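Local coordinates for tail fiber protein (Pseudomonas aeruginosa, PDB 6CL6), which probably recognises the surface of target bacteria as the trimeric receptor-binding tail fibre of an R-type pyocin, a contractile injection system, at residues V304-D309 with A363-E368; A312-P317 with T351-R356; T322-G327 with W367-R372; G327-T332 with A341-R346; P337-S342 with N357-Q362. All blocks are in the same frame, centred on the assembly; numbering follows the deposited sequence.

Interaction 1 of 5, residues V304-D309 with A363-E368. With CA (calcium ion), chain I.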
# COMPACT_ATOMS: atom_id res chain seq x y z
N VAL A 304 -72.67 -60.30 41.78
CA VAL A 304 -72.79 -60.67 43.19
C VAL A 304 -73.91 -61.67 43.34
O VAL A 304 -74.94 -61.58 42.67
CB VAL A 304 -73.00 -59.41 44.07
CG1 VAL A 304 -74.33 -58.75 43.78
CG2 VAL A 304 -72.87 -59.74 45.54
N THR A 305 -73.71 -62.65 44.22
CA THR A 305 -74.78 -63.60 44.58
C THR A 305 -75.58 -63.02 45.72
O THR A 305 -75.02 -62.68 46.78
CB THR A 305 -74.20 -64.96 44.96
OG1 THR A 305 -73.52 -65.53 43.83
CG2 THR A 305 -75.34 -65.93 45.38
N CYS A 306 -76.88 -62.87 45.51
CA CYS A 306 -77.79 -62.34 46.50
C CYS A 306 -78.68 -63.46 47.05
O CYS A 306 -79.02 -64.41 46.32
CB CYS A 306 -78.71 -61.24 45.91
SG CYS A 306 -77.89 -59.82 45.29
N PRO A 307 -79.07 -63.40 48.32
CA PRO A 307 -80.05 -64.37 48.84
C PRO A 307 -81.44 -64.01 48.34
O PRO A 307 -81.69 -62.91 47.84
CB PRO A 307 -79.96 -64.22 50.36
CG PRO A 307 -79.04 -63.01 50.62
CD PRO A 307 -78.88 -62.30 49.27
N ALA A 308 -82.36 -64.96 48.50
CA ALA A 308 -83.75 -64.71 48.12
C ALA A 308 -84.29 -63.49 48.86
O ALA A 308 -84.10 -63.36 50.07
CB ALA A 308 -84.59 -65.95 48.46
N ASP A 309 -84.96 -62.59 48.14
CA ASP A 309 -85.71 -61.50 48.76
C ASP A 309 -84.87 -60.73 49.78
O ASP A 309 -85.34 -60.40 50.86
CB ASP A 309 -86.99 -62.05 49.46
CG ASP A 309 -88.02 -62.59 48.48
OD1 ASP A 309 -88.16 -62.04 47.36
OD2 ASP A 309 -88.72 -63.56 48.85
N ALA A 363 -79.75 -65.72 43.77
CA ALA A 363 -79.60 -65.38 42.37
C ALA A 363 -78.39 -64.49 42.19
O ALA A 363 -78.05 -63.69 43.06
CB ALA A 363 -80.82 -64.68 41.78
N VAL A 364 -77.76 -64.63 41.04
CA VAL A 364 -76.62 -63.79 40.68
C VAL A 364 -77.15 -62.55 39.99
O VAL A 364 -77.88 -62.64 39.00
CB VAL A 364 -75.64 -64.54 39.78
CG1 VAL A 364 -74.57 -63.58 39.33
CG2 VAL A 364 -75.01 -65.73 40.54
N LEU A 365 -76.78 -61.38 40.51
CA LEU A 365 -77.11 -60.10 39.92
C LEU A 365 -75.83 -59.40 39.46
O LEU A 365 -74.82 -59.38 40.19
CB LEU A 365 -77.86 -59.21 40.91
CG LEU A 365 -79.37 -59.50 41.06
CD1 LEU A 365 -79.63 -60.91 41.59
CD2 LEU A 365 -80.01 -58.45 41.97
N SER A 366 -75.86 -58.87 38.26
CA SER A 366 -74.78 -57.98 37.83
C SER A 366 -75.14 -56.55 38.20
O SER A 366 -76.30 -56.23 38.51
CB SER A 366 -74.52 -58.12 36.34
OG SER A 366 -75.68 -57.79 35.59
N TRP A 367 -74.13 -55.68 38.18
CA TRP A 367 -74.33 -54.32 38.58
C TRP A 367 -73.35 -53.39 37.86
O TRP A 367 -72.28 -53.81 37.41
CB TRP A 367 -74.18 -54.18 40.10
CG TRP A 367 -72.82 -54.54 40.61
CD1 TRP A 367 -72.46 -55.72 41.18
CD2 TRP A 367 -71.65 -53.72 40.60
NE1 TRP A 367 -71.13 -55.68 41.54
CE2 TRP A 367 -70.61 -54.47 41.19
CE3 TRP A 367 -71.39 -52.43 40.17
CZ2 TRP A 367 -69.32 -53.96 41.33
CZ3 TRP A 367 -70.08 -51.92 40.30
CH2 TRP A 367 -69.08 -52.69 40.88
N GLU A 368 -73.74 -52.12 37.76
CA GLU A 368 -72.88 -51.05 37.30
C GLU A 368 -73.01 -49.87 38.25
O GLU A 368 -74.07 -49.63 38.84
CB GLU A 368 -73.26 -50.61 35.88
CG GLU A 368 -72.55 -51.31 34.77
CD GLU A 368 -72.77 -50.59 33.44
OE1 GLU A 368 -73.83 -50.80 32.81
OE2 GLU A 368 -71.90 -49.79 33.05
CA CA I . -90.01 -61.38 46.01
O HOH W 1 -90.84 -63.36 47.25
O HOH W 2 -90.15 -62.89 44.13
O HOH W 3 -90.13 -59.05 45.13
O HOH W 4 -92.37 -61.20 45.77
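The indole of Trp-367 has the backbone N of Ala-369 at its edge, in the ring plane, and Val-304 CG1 reaches its CD1 obliquely, at 4.4 Å. This is an antiparallel strand pair, 304-306 against 363-368, in one sheet of a β-sandwich consistent with the H-type lectin clan. Four backbone hydrogen bonds join it: Val-304 and Leu-365 bond mutually, N to O, as do Cys-306 and Ala-363. The straightest runs from Cys-306 N to Ala-363 O (2.8 Å, 174°), in the carbonyl plane. Thr-305 and Val-364 form the non-hydrogen-bonded pair between them, where the Val-364 CA leans on Val-304 O at 3.4 Å. Their side chains lie on the exposed face and cross obliquely, Thr-305 OG1 resting 3.6 Å from Val-364 CG2, so two β-branched residues, one with a hydroxyl, suit this outer surface. Val-304, Cys-306 and Leu-365 point to the other face, against strands 310-315 and 352-357 of the second sheet. There the slim thiol of Cys-306 stands beside the backbone N (chi1 -61°) and its SG meets Leu-365 CD2 at 4.2 Å. Beyond the strand the chain turns to Asp-309, whose carboxylate serves a seven-coordinate calcium that Gly-358 O and Pro-337 O of the third subunit also bind. Asp-309 OD1 ligates the ion at 2.4 Å, while its OD2 accepts a hydrogen bond from a calcium-bound water at 2.7 Å.

Interaction 2 of 5, residues A312-P317 with T351-R356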
# COMPACT_ATOMS: atom_id res chain seq x y z
N ALA A 312 -77.29 -58.13 49.29
CA ALA A 312 -75.89 -58.52 49.35
C ALA A 312 -75.06 -57.26 49.14
O ALA A 312 -75.42 -56.40 48.33
CB ALA A 312 -75.51 -59.58 48.32
N SER A 313 -73.93 -57.19 49.85
CA SER A 313 -73.02 -56.07 49.74
C SER A 313 -72.00 -56.32 48.64
O SER A 313 -71.60 -57.45 48.39
CB SER A 313 -72.28 -55.86 51.07
OG SER A 313 -73.18 -55.44 52.07
N ILE A 314 -71.61 -55.24 47.95
CA ILE A 314 -70.55 -55.34 46.96
C ILE A 314 -69.44 -54.37 47.33
O ILE A 314 -69.65 -53.37 48.02
CB ILE A 314 -71.02 -55.06 45.51
CG1 ILE A 314 -71.61 -53.65 45.40
CG2 ILE A 314 -72.03 -56.13 45.05
CD1 ILE A 314 -71.77 -53.14 43.94
N THR A 315 -68.25 -54.69 46.86
CA THR A 315 -67.08 -53.81 46.97
C THR A 315 -66.62 -53.46 45.58
O THR A 315 -66.41 -54.35 44.73
CB THR A 315 -65.95 -54.48 47.76
OG1 THR A 315 -66.41 -54.80 49.08
CG2 THR A 315 -64.74 -53.55 47.87
N PHE A 316 -66.47 -52.15 45.33
CA PHE A 316 -66.11 -51.69 44.00
C PHE A 316 -64.69 -52.13 43.66
O PHE A 316 -63.81 -52.13 44.53
CB PHE A 316 -66.19 -50.17 43.94
CG PHE A 316 -67.56 -49.62 44.22
CD1 PHE A 316 -68.68 -50.16 43.62
CD2 PHE A 316 -67.73 -48.57 45.10
CE1 PHE A 316 -69.93 -49.64 43.87
CE2 PHE A 316 -68.97 -48.06 45.36
CZ PHE A 316 -70.08 -48.58 44.74
N PRO A 317 -64.43 -52.49 42.39
CA PRO A 317 -63.06 -52.86 41.99
C PRO A 317 -61.99 -51.87 42.44
O PRO A 317 -60.92 -52.29 42.90
CB PRO A 317 -63.17 -52.95 40.47
CG PRO A 317 -64.59 -53.39 40.23
CD PRO A 317 -65.41 -52.73 41.30
N THR A 351 -66.51 -47.06 48.56
CA THR A 351 -65.97 -48.40 48.43
C THR A 351 -66.99 -49.51 48.31
O THR A 351 -66.65 -50.59 47.80
CB THR A 351 -65.06 -48.72 49.63
OG1 THR A 351 -65.79 -48.57 50.85
CG2 THR A 351 -63.85 -47.77 49.65
N THR A 352 -68.22 -49.30 48.76
CA THR A 352 -69.21 -50.38 48.78
C THR A 352 -70.58 -49.87 48.35
O THR A 352 -70.83 -48.67 48.28
CB THR A 352 -69.35 -51.01 50.17
OG1 THR A 352 -69.85 -50.00 51.06
CG2 THR A 352 -68.00 -51.54 50.68
N ALA A 353 -71.49 -50.82 48.10
CA ALA A 353 -72.89 -50.53 47.89
C ALA A 353 -73.70 -51.77 48.24
O ALA A 353 -73.14 -52.85 48.50
CB ALA A 353 -73.16 -50.09 46.46
N VAL A 354 -75.02 -51.61 48.24
CA VAL A 354 -75.94 -52.69 48.64
C VAL A 354 -76.84 -53.02 47.46
O VAL A 354 -77.50 -52.13 46.90
CB VAL A 354 -76.77 -52.31 49.87
CG1 VAL A 354 -77.71 -53.47 50.26
CG2 VAL A 354 -75.84 -51.95 51.04
N ILE A 355 -76.84 -54.29 47.07
CA ILE A 355 -77.63 -54.79 45.97
C ILE A 355 -78.80 -55.57 46.56
O ILE A 355 -78.60 -56.50 47.35
CB ILE A 355 -76.80 -55.67 45.02
CG1 ILE A 355 -75.59 -54.91 44.46
CG2 ILE A 355 -77.68 -56.19 43.89
CD1 ILE A 355 -75.92 -53.59 43.76
N ARG A 356 -80.01 -55.18 46.18
CA ARG A 356 -81.23 -55.82 46.67
C ARG A 356 -81.79 -56.76 45.61
O ARG A 356 -81.95 -56.37 44.45
CB ARG A 356 -82.27 -54.78 47.05
CG ARG A 356 -83.43 -55.32 47.88
CD ARG A 356 -84.16 -54.15 48.51
NE ARG A 356 -85.19 -54.54 49.48
CZ ARG A 356 -84.94 -54.93 50.73
NH1 ARG A 356 -83.70 -55.04 51.16
NH2 ARG A 356 -85.95 -55.23 51.53
O HOH W 5 -63.82 -50.50 46.81
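Ile-314 sets CG1 in the crowded position between its backbone N and carbonyl carbon (chi1 59°), which frees CG2 to cross toward Ile-355, whose own CG1 stands anti to its carbonyl carbon (chi1 -58°). The result is an oblique meeting, Ile-314 CG2 to Ile-355 CG1 at 3.8 Å, inside the β-sandwich on the face that packs against the sheet of strands 297-306 and 363-371. The backbones of 312-315 and 352-356 run antiparallel, with mutual hydrogen bonds in the pairs Ala-312 with Ile-355 and Ile-314 with Ala-353. Ala-353 is small enough to lie beneath two larger groups: its CB touches Ile-314 CG1 at 4.0 Å and Phe-316 CZ at 3.8 Å. Phe-316 lies past the strand end, where CG beside the backbone N swings the ring back over the partner chain, so that Thr-352 CA sits over one face. Thr-315 and Thr-352 take the opposite surface, polar and β-branched, with Thr-315 OG1 4.0 Å from Thr-352 CG2. Pairing closes with Phe-316 N donating to Thr-351 O from 34° above the carbonyl plane, and one water bridges the same two residues, donating to Phe-316 O at 2.8 Å and to Thr-351 O at 3.0 Å.

Interaction 3 of 5, residues T322-G327 with W367-R372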
# COMPACT_ATOMS: atom_id res chain seq x y z
N THR A 322 -64.01 -39.70 45.43
CA THR A 322 -64.85 -38.79 46.20
C THR A 322 -66.22 -39.38 46.51
O THR A 322 -66.61 -39.41 47.68
CB THR A 322 -64.99 -37.46 45.45
OG1 THR A 322 -63.69 -36.89 45.26
CG2 THR A 322 -65.84 -36.49 46.24
N LEU A 323 -66.98 -39.81 45.51
CA LEU A 323 -68.29 -40.38 45.81
C LEU A 323 -68.81 -41.20 44.64
O LEU A 323 -68.44 -41.00 43.50
CB LEU A 323 -69.32 -39.30 46.16
CG LEU A 323 -70.03 -38.59 45.02
CD1 LEU A 323 -71.10 -37.65 45.56
CD2 LEU A 323 -69.04 -37.81 44.16
N CYS A 324 -69.68 -42.15 44.97
CA CYS A 324 -70.46 -42.87 43.96
C CYS A 324 -71.68 -42.03 43.61
O CYS A 324 -72.38 -41.55 44.50
CB CYS A 324 -70.86 -44.23 44.50
SG CYS A 324 -71.98 -45.10 43.42
N LEU A 325 -71.91 -41.83 42.31
CA LEU A 325 -73.02 -41.00 41.85
C LEU A 325 -74.30 -41.78 41.56
O LEU A 325 -75.39 -41.19 41.51
CB LEU A 325 -72.62 -40.23 40.59
CG LEU A 325 -71.63 -39.08 40.84
CD1 LEU A 325 -71.16 -38.50 39.51
CD2 LEU A 325 -72.26 -38.00 41.72
N GLY A 326 -74.21 -43.08 41.36
CA GLY A 326 -75.39 -43.86 41.04
C GLY A 326 -74.99 -45.24 40.58
O GLY A 326 -73.81 -45.56 40.45
N GLY A 327 -76.02 -46.05 40.34
CA GLY A 327 -75.81 -47.42 39.91
C GLY A 327 -77.14 -48.13 39.71
O GLY A 327 -78.22 -47.55 39.91
N TRP A 367 -74.13 -55.68 38.18
CA TRP A 367 -74.33 -54.32 38.58
C TRP A 367 -73.35 -53.39 37.86
O TRP A 367 -72.28 -53.81 37.41
CB TRP A 367 -74.18 -54.18 40.10
CG TRP A 367 -72.82 -54.54 40.61
CD1 TRP A 367 -72.46 -55.72 41.18
CD2 TRP A 367 -71.65 -53.72 40.60
NE1 TRP A 367 -71.13 -55.68 41.54
CE2 TRP A 367 -70.61 -54.47 41.19
CE3 TRP A 367 -71.39 -52.43 40.17
CZ2 TRP A 367 -69.32 -53.96 41.33
CZ3 TRP A 367 -70.08 -51.92 40.30
CH2 TRP A 367 -69.08 -52.69 40.88
N GLU A 368 -73.74 -52.12 37.76
CA GLU A 368 -72.88 -51.05 37.30
C GLU A 368 -73.01 -49.87 38.25
O GLU A 368 -74.07 -49.63 38.84
CB GLU A 368 -73.26 -50.61 35.88
CG GLU A 368 -72.55 -51.31 34.77
CD GLU A 368 -72.77 -50.59 33.44
OE1 GLU A 368 -73.83 -50.80 32.81
OE2 GLU A 368 -71.90 -49.79 33.05
N ALA A 369 -71.92 -49.12 38.40
CA ALA A 369 -71.90 -47.94 39.24
C ALA A 369 -71.02 -46.89 38.58
O ALA A 369 -70.13 -47.22 37.81
CB ALA A 369 -71.38 -48.26 40.64
N PHE A 370 -71.30 -45.62 38.87
CA PHE A 370 -70.50 -44.54 38.32
C PHE A 370 -70.30 -43.47 39.38
O PHE A 370 -71.07 -43.36 40.34
CB PHE A 370 -71.14 -43.97 37.03
CG PHE A 370 -72.48 -43.32 37.24
CD1 PHE A 370 -73.63 -44.10 37.28
CD2 PHE A 370 -72.58 -41.95 37.38
CE1 PHE A 370 -74.87 -43.51 37.48
CE2 PHE A 370 -73.81 -41.34 37.58
CZ PHE A 370 -74.96 -42.13 37.62
N GLY A 371 -69.23 -42.70 39.22
CA GLY A 371 -68.91 -41.70 40.22
C GLY A 371 -67.63 -40.95 39.88
O GLY A 371 -67.25 -40.85 38.71
N ARG A 372 -66.97 -40.42 40.90
CA ARG A 372 -65.77 -39.62 40.67
C ARG A 372 -64.91 -39.64 41.92
O ARG A 372 -65.28 -40.25 42.94
CB ARG A 372 -66.15 -38.18 40.29
CG ARG A 372 -66.88 -37.41 41.39
CD ARG A 372 -67.08 -35.95 41.00
NE ARG A 372 -68.06 -35.28 41.86
CZ ARG A 372 -67.74 -34.57 42.94
NH1 ARG A 372 -66.47 -34.44 43.30
NH2 ARG A 372 -68.70 -34.00 43.65
OXT ARG A 372 -63.82 -39.07 41.91
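Arg-372, the C-terminal residue, sends its side chain from CB obliquely across Leu-323. Its CG occupies the crowded position (chi1 64°) and touches Leu-323 CD2 at 3.5 Å. From there the chain is extended: CD passes the same methyl more loosely, and NE comes back to 3.6 Å from Leu-323 CD2. That methyl lies over one face of the guanidinium, offset toward its rim, while NH1 at the tip meets Thr-322 CG2 at 3.6 Å. NE donates to Leu-284 O of the third subunit, so a long, flat, charged group suits this place: one face accepts aliphatic carbon while the N-H at NE reaches a neighbouring subunit. The terminal carboxylate is tied down as well, since Arg-372 O accepts from Thr-322 N on an in-plane lone pair (2.8 Å) and from Leu-323 N above the plane. Two residues facing one make this a classic β bulge. A second follows at Phe-370, whose O takes a short bond from Leu-325 N (2.6 Å) and a weak one from Gly-326 N. Lacking a side chain, Gly-326 lets the Phe-370 ring lie against the backbone, with Gly-326 N and Leu-325 C over one face, while Leu-325 CB presses on Phe-370 CE2 at 3.4 Å. In the sheet, strand 363-371 runs between strands 297-306 and 324-331, with Ala-369 turned to Phe-316, Phe-320 and Phe-345, and Phe-370 directed to the third subunit, where Trp-301 meets its ring edge to face.

Interaction 4 of 5, residues G327-T332 with A341-R346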
# COMPACT_ATOMS: atom_id res chain seq x y z
N GLY A 327 -76.02 -46.05 40.34
CA GLY A 327 -75.81 -47.42 39.91
C GLY A 327 -77.14 -48.13 39.71
O GLY A 327 -78.22 -47.55 39.91
N TYR A 328 -77.03 -49.38 39.27
CA TYR A 328 -78.18 -50.25 39.07
C TYR A 328 -77.70 -51.69 39.17
O TYR A 328 -76.50 -51.98 39.14
CB TYR A 328 -78.84 -50.01 37.70
CG TYR A 328 -78.04 -50.60 36.57
CD1 TYR A 328 -78.18 -51.94 36.22
CD2 TYR A 328 -77.14 -49.82 35.84
CE1 TYR A 328 -77.44 -52.49 35.22
CE2 TYR A 328 -76.41 -50.36 34.82
CZ TYR A 328 -76.56 -51.70 34.51
OH TYR A 328 -75.82 -52.26 33.49
N ALA A 329 -78.67 -52.61 39.29
CA ALA A 329 -78.40 -54.03 39.21
C ALA A 329 -79.34 -54.70 38.23
O ALA A 329 -80.39 -54.17 37.89
CB ALA A 329 -78.55 -54.69 40.60
N ASN A 330 -78.96 -55.89 37.79
CA ASN A 330 -79.63 -56.64 36.75
C ASN A 330 -79.64 -58.14 37.07
O ASN A 330 -78.62 -58.67 37.51
CB ASN A 330 -78.92 -56.40 35.39
CG ASN A 330 -79.17 -57.52 34.39
OD1 ASN A 330 -80.22 -57.56 33.72
ND2 ASN A 330 -78.24 -58.43 34.32
N GLN A 331 -80.80 -58.78 36.87
CA GLN A 331 -80.93 -60.21 37.04
C GLN A 331 -80.27 -60.95 35.88
O GLN A 331 -80.59 -60.70 34.72
CB GLN A 331 -82.42 -60.62 37.12
CG GLN A 331 -83.20 -59.98 38.25
CD GLN A 331 -82.95 -60.68 39.59
OE1 GLN A 331 -82.29 -61.72 39.64
NE2 GLN A 331 -83.48 -60.09 40.68
N THR A 332 -79.35 -61.87 36.20
CA THR A 332 -78.64 -62.61 35.18
C THR A 332 -79.18 -64.02 34.97
O THR A 332 -78.61 -64.76 34.17
CB THR A 332 -77.15 -62.72 35.52
OG1 THR A 332 -76.96 -63.60 36.62
CG2 THR A 332 -76.57 -61.36 35.86
N ALA A 341 -89.08 -60.06 40.22
CA ALA A 341 -87.62 -60.24 40.14
C ALA A 341 -86.97 -58.86 40.08
O ALA A 341 -86.07 -58.60 39.29
CB ALA A 341 -87.22 -61.12 38.97
N SER A 342 -87.40 -57.98 40.96
CA SER A 342 -86.90 -56.62 41.01
C SER A 342 -85.47 -56.59 41.53
O SER A 342 -84.96 -57.54 42.09
CB SER A 342 -87.80 -55.76 41.92
OG SER A 342 -89.03 -55.52 41.30
N THR A 343 -84.84 -55.42 41.35
CA THR A 343 -83.48 -55.18 41.77
C THR A 343 -83.38 -53.83 42.45
O THR A 343 -84.25 -52.96 42.29
CB THR A 343 -82.52 -55.21 40.56
OG1 THR A 343 -82.88 -54.17 39.66
CG2 THR A 343 -82.59 -56.53 39.85
N GLY A 344 -82.28 -53.63 43.17
CA GLY A 344 -82.01 -52.34 43.75
C GLY A 344 -80.52 -52.12 43.90
O GLY A 344 -79.75 -53.06 44.16
N PHE A 345 -80.11 -50.86 43.74
CA PHE A 345 -78.75 -50.42 44.01
C PHE A 345 -78.86 -49.23 44.95
O PHE A 345 -79.55 -48.25 44.64
CB PHE A 345 -78.04 -50.06 42.72
CG PHE A 345 -76.63 -49.56 42.91
CD1 PHE A 345 -76.38 -48.26 43.32
CD2 PHE A 345 -75.55 -50.39 42.66
CE1 PHE A 345 -75.09 -47.80 43.47
CE2 PHE A 345 -74.25 -49.93 42.80
CZ PHE A 345 -74.02 -48.63 43.23
N ARG A 346 -78.22 -49.32 46.11
CA ARG A 346 -78.37 -48.28 47.11
C ARG A 346 -77.21 -48.33 48.09
O ARG A 346 -76.39 -49.25 48.07
CB ARG A 346 -79.70 -48.40 47.85
CG ARG A 346 -79.68 -49.38 49.02
CD ARG A 346 -81.08 -49.57 49.60
NE ARG A 346 -81.06 -50.34 50.86
CZ ARG A 346 -81.10 -51.67 50.92
NH1 ARG A 346 -81.15 -52.40 49.82
NH2 ARG A 346 -81.08 -52.28 52.10
O HOH W 6 -81.43 -51.65 39.70
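Phe-345 holds CG anti to its backbone N (chi1 178°), and this extends the ring flat across the chain at Gly-327. The Gly-327 CA lies over the centre of one face, 3.6 Å from the Phe-345 ring centroid and 13° off the normal, a CH-pi contact that glycine permits because no side chain holds the ring off. Thr-343 has its OG1 in the crowded position, which places the hydroxyl at the Ala-329 backbone and leaves CG2 beside the backbone N, directed to Gln-331. A water links the two strands there: it accepts from Ala-329 N at 3.0 Å and is hydrogen-bonded to Thr-343 OG1 at 2.9 Å. Ala-329 is short enough for its CB to rest 4.0 Å from Thr-343 CB. Bent at chi2 (-79°), Gln-331 slides past Thr-343 in the opposite direction and carries its amide to the carbonyls of Ala-341 and Ser-342. Its NE2 donates to Ser-342 O at 3.3 Å, from above the carbonyl plane, and weakly to Ala-341 O; its stronger partner is Asn-357 OD1, a third acceptor for the buried NH2 group. Tyr-328 points away, its hydroxyl bonded to Glu-368, its ring edge to face with Tyr-328 of both other subunits. Strands 327-331 and 343-346, outermost in separate sheets of this chain, run side by side and nearly antiparallel, axes 5.2 Å apart, where the sheets of the β-sandwich meet at their edges.

Interaction 5 of 5, residues P337-S342 with N357-Q362. With CA (calcium ion), chain L; CA (calcium ion), chain I.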
# COMPACT_ATOMS: atom_id res chain seq x y z
N PRO A 337 -91.05 -66.19 35.75
CA PRO A 337 -91.76 -64.94 35.42
C PRO A 337 -93.10 -64.80 36.10
O PRO A 337 -93.80 -63.80 35.88
CB PRO A 337 -91.91 -65.02 33.90
CG PRO A 337 -92.01 -66.47 33.64
CD PRO A 337 -91.15 -67.18 34.67
N GLY A 338 -93.49 -65.79 36.92
CA GLY A 338 -94.69 -65.73 37.72
C GLY A 338 -94.57 -64.94 39.01
O GLY A 338 -95.56 -64.81 39.72
N THR A 339 -93.38 -64.41 39.32
CA THR A 339 -93.16 -63.66 40.54
C THR A 339 -92.32 -62.42 40.24
O THR A 339 -91.84 -62.24 39.13
CB THR A 339 -92.49 -64.57 41.60
OG1 THR A 339 -92.50 -63.91 42.86
CG2 THR A 339 -91.05 -64.86 41.22
N ASP A 340 -92.15 -61.57 41.26
CA ASP A 340 -91.31 -60.39 41.10
C ASP A 340 -89.83 -60.78 41.04
O ASP A 340 -89.36 -61.72 41.71
CB ASP A 340 -91.52 -59.40 42.24
CG ASP A 340 -90.51 -58.22 42.18
OD1 ASP A 340 -90.73 -57.27 41.39
OD2 ASP A 340 -89.48 -58.24 42.93
N ALA A 341 -89.08 -60.06 40.22
CA ALA A 341 -87.62 -60.24 40.14
C ALA A 341 -86.97 -58.86 40.08
O ALA A 341 -86.07 -58.60 39.29
CB ALA A 341 -87.22 -61.12 38.97
N SER A 342 -87.40 -57.98 40.96
CA SER A 342 -86.90 -56.62 41.01
C SER A 342 -85.47 -56.59 41.53
O SER A 342 -84.96 -57.54 42.09
CB SER A 342 -87.80 -55.76 41.92
OG SER A 342 -89.03 -55.52 41.30
N ASN A 357 -82.11 -57.99 46.02
CA ASN A 357 -82.68 -58.99 45.12
C ASN A 357 -84.13 -59.26 45.51
O ASN A 357 -84.39 -59.89 46.54
CB ASN A 357 -81.87 -60.27 45.17
CG ASN A 357 -82.51 -61.39 44.42
OD1 ASN A 357 -83.15 -61.19 43.39
ND2 ASN A 357 -82.37 -62.61 44.95
N GLY A 358 -85.05 -58.80 44.68
CA GLY A 358 -86.46 -59.07 44.90
C GLY A 358 -86.94 -60.43 44.47
O GLY A 358 -88.07 -60.78 44.78
N TYR A 359 -86.11 -61.21 43.78
CA TYR A 359 -86.52 -62.54 43.32
C TYR A 359 -86.47 -63.53 44.49
O TYR A 359 -85.57 -63.44 45.34
CB TYR A 359 -85.59 -63.04 42.22
CG TYR A 359 -86.00 -64.36 41.61
CD1 TYR A 359 -87.26 -64.55 41.11
CD2 TYR A 359 -85.09 -65.41 41.49
CE1 TYR A 359 -87.64 -65.77 40.55
CE2 TYR A 359 -85.42 -66.59 40.93
CZ TYR A 359 -86.72 -66.78 40.46
OH TYR A 359 -87.07 -67.97 39.89
N PHE A 360 -87.41 -64.48 44.52
CA PHE A 360 -87.60 -65.36 45.67
C PHE A 360 -86.68 -66.57 45.67
O PHE A 360 -87.09 -67.68 46.07
CB PHE A 360 -89.07 -65.76 45.79
CG PHE A 360 -89.64 -66.60 44.67
CD1 PHE A 360 -88.88 -67.09 43.63
CD2 PHE A 360 -91.01 -66.91 44.69
CE1 PHE A 360 -89.44 -67.89 42.63
CE2 PHE A 360 -91.58 -67.72 43.69
CZ PHE A 360 -90.81 -68.22 42.67
N ALA A 361 -85.44 -66.40 45.20
CA ALA A 361 -84.44 -67.45 45.25
C ALA A 361 -83.07 -66.81 45.19
O ALA A 361 -82.91 -65.71 44.65
CB ALA A 361 -84.58 -68.46 44.11
N GLN A 362 -82.07 -67.49 45.74
CA GLN A 362 -80.69 -67.07 45.57
C GLN A 362 -80.41 -66.85 44.08
O GLN A 362 -80.77 -67.67 43.24
CB GLN A 362 -79.74 -68.13 46.13
CG GLN A 362 -78.27 -67.75 46.06
CD GLN A 362 -77.35 -68.71 46.81
OE1 GLN A 362 -77.09 -68.54 48.00
NE2 GLN A 362 -76.87 -69.74 46.11
CA CA L . -94.97 -61.96 35.21
CA CA I . -90.01 -61.38 46.01
O HOH W 2 -90.15 -62.89 44.13
O HOH W 3 -90.13 -59.05 45.13
O HOH W 4 -92.37 -61.20 45.77
O HOH W 1 -90.84 -63.36 47.25
O HOH W 7 -96.37 -59.87 35.28
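A calcium site at the tip of the β-sandwich joins the loops 337-342 and 357-362, and an Asx turn at Asp-340 shapes the first. In that turn Ser-342 N donates to Asp-340 OD2 from above the carboxylate plane, while Ser-342 OG gives a very short bond, 2.4 Å, to the syn lone pair of Asp-340 OD1. Held at both oxygens, the carboxylate of this chain acts as second shell: OD2 accepts from a water bound to the calcium. A second calcium-bound water donates to Asp-340 O (2.8 Å) and is hydrogen-bonded to Thr-339 OG1 (2.9 Å). The metal itself takes Gly-358 O at 2.4 Å, and the loops are joined directly by Gly-358 N donating to Ser-342 O at 2.9 Å. Glycine suits this crowded point, where Asp-340 OD2 stands close to its backbone. Asn-357 makes a second Asx turn, its OD1 accepting from Tyr-359 N. Pro-337 O binds the calcium shared with the second subunit, so each chain serves two ions and the sites link the trimer. Thr-339 CG2 sits in the corner formed by two aromatic rings. OG1 lies anti to the backbone N (chi1 -169°), leaving CG2 in the crowded position, at the edge of the Tyr-359 ring, 3.6 Å from CE1. Over the other ring Thr-339 CG2 stands nearly on the normal of the Phe-360 face, 3.6 Å from its centroid.

All five contacts belong to the C-terminal β-sandwich, their centres about 94 to 116 Å from the centre of the elongated chain. Interactions 1 and 3, with centres about 18 Å apart, pair strand 363-371 with its two neighbours, 297-306 and 324-331; interaction 2 lies in the opposing sheet, its centre about 10 Å from that of interaction 1. Interaction 4 connects the two sheets, sharing Gly-327 with interaction 3 and Ala-341 and Ser-342 with interaction 5. Along the chain interaction 4 is nested inside the loops closed by interactions 1, 2 and 3. Interactions 1 and 5 meet at one calcium ion, so sheet, loops and subunit interface are tied together at the fibre's tip.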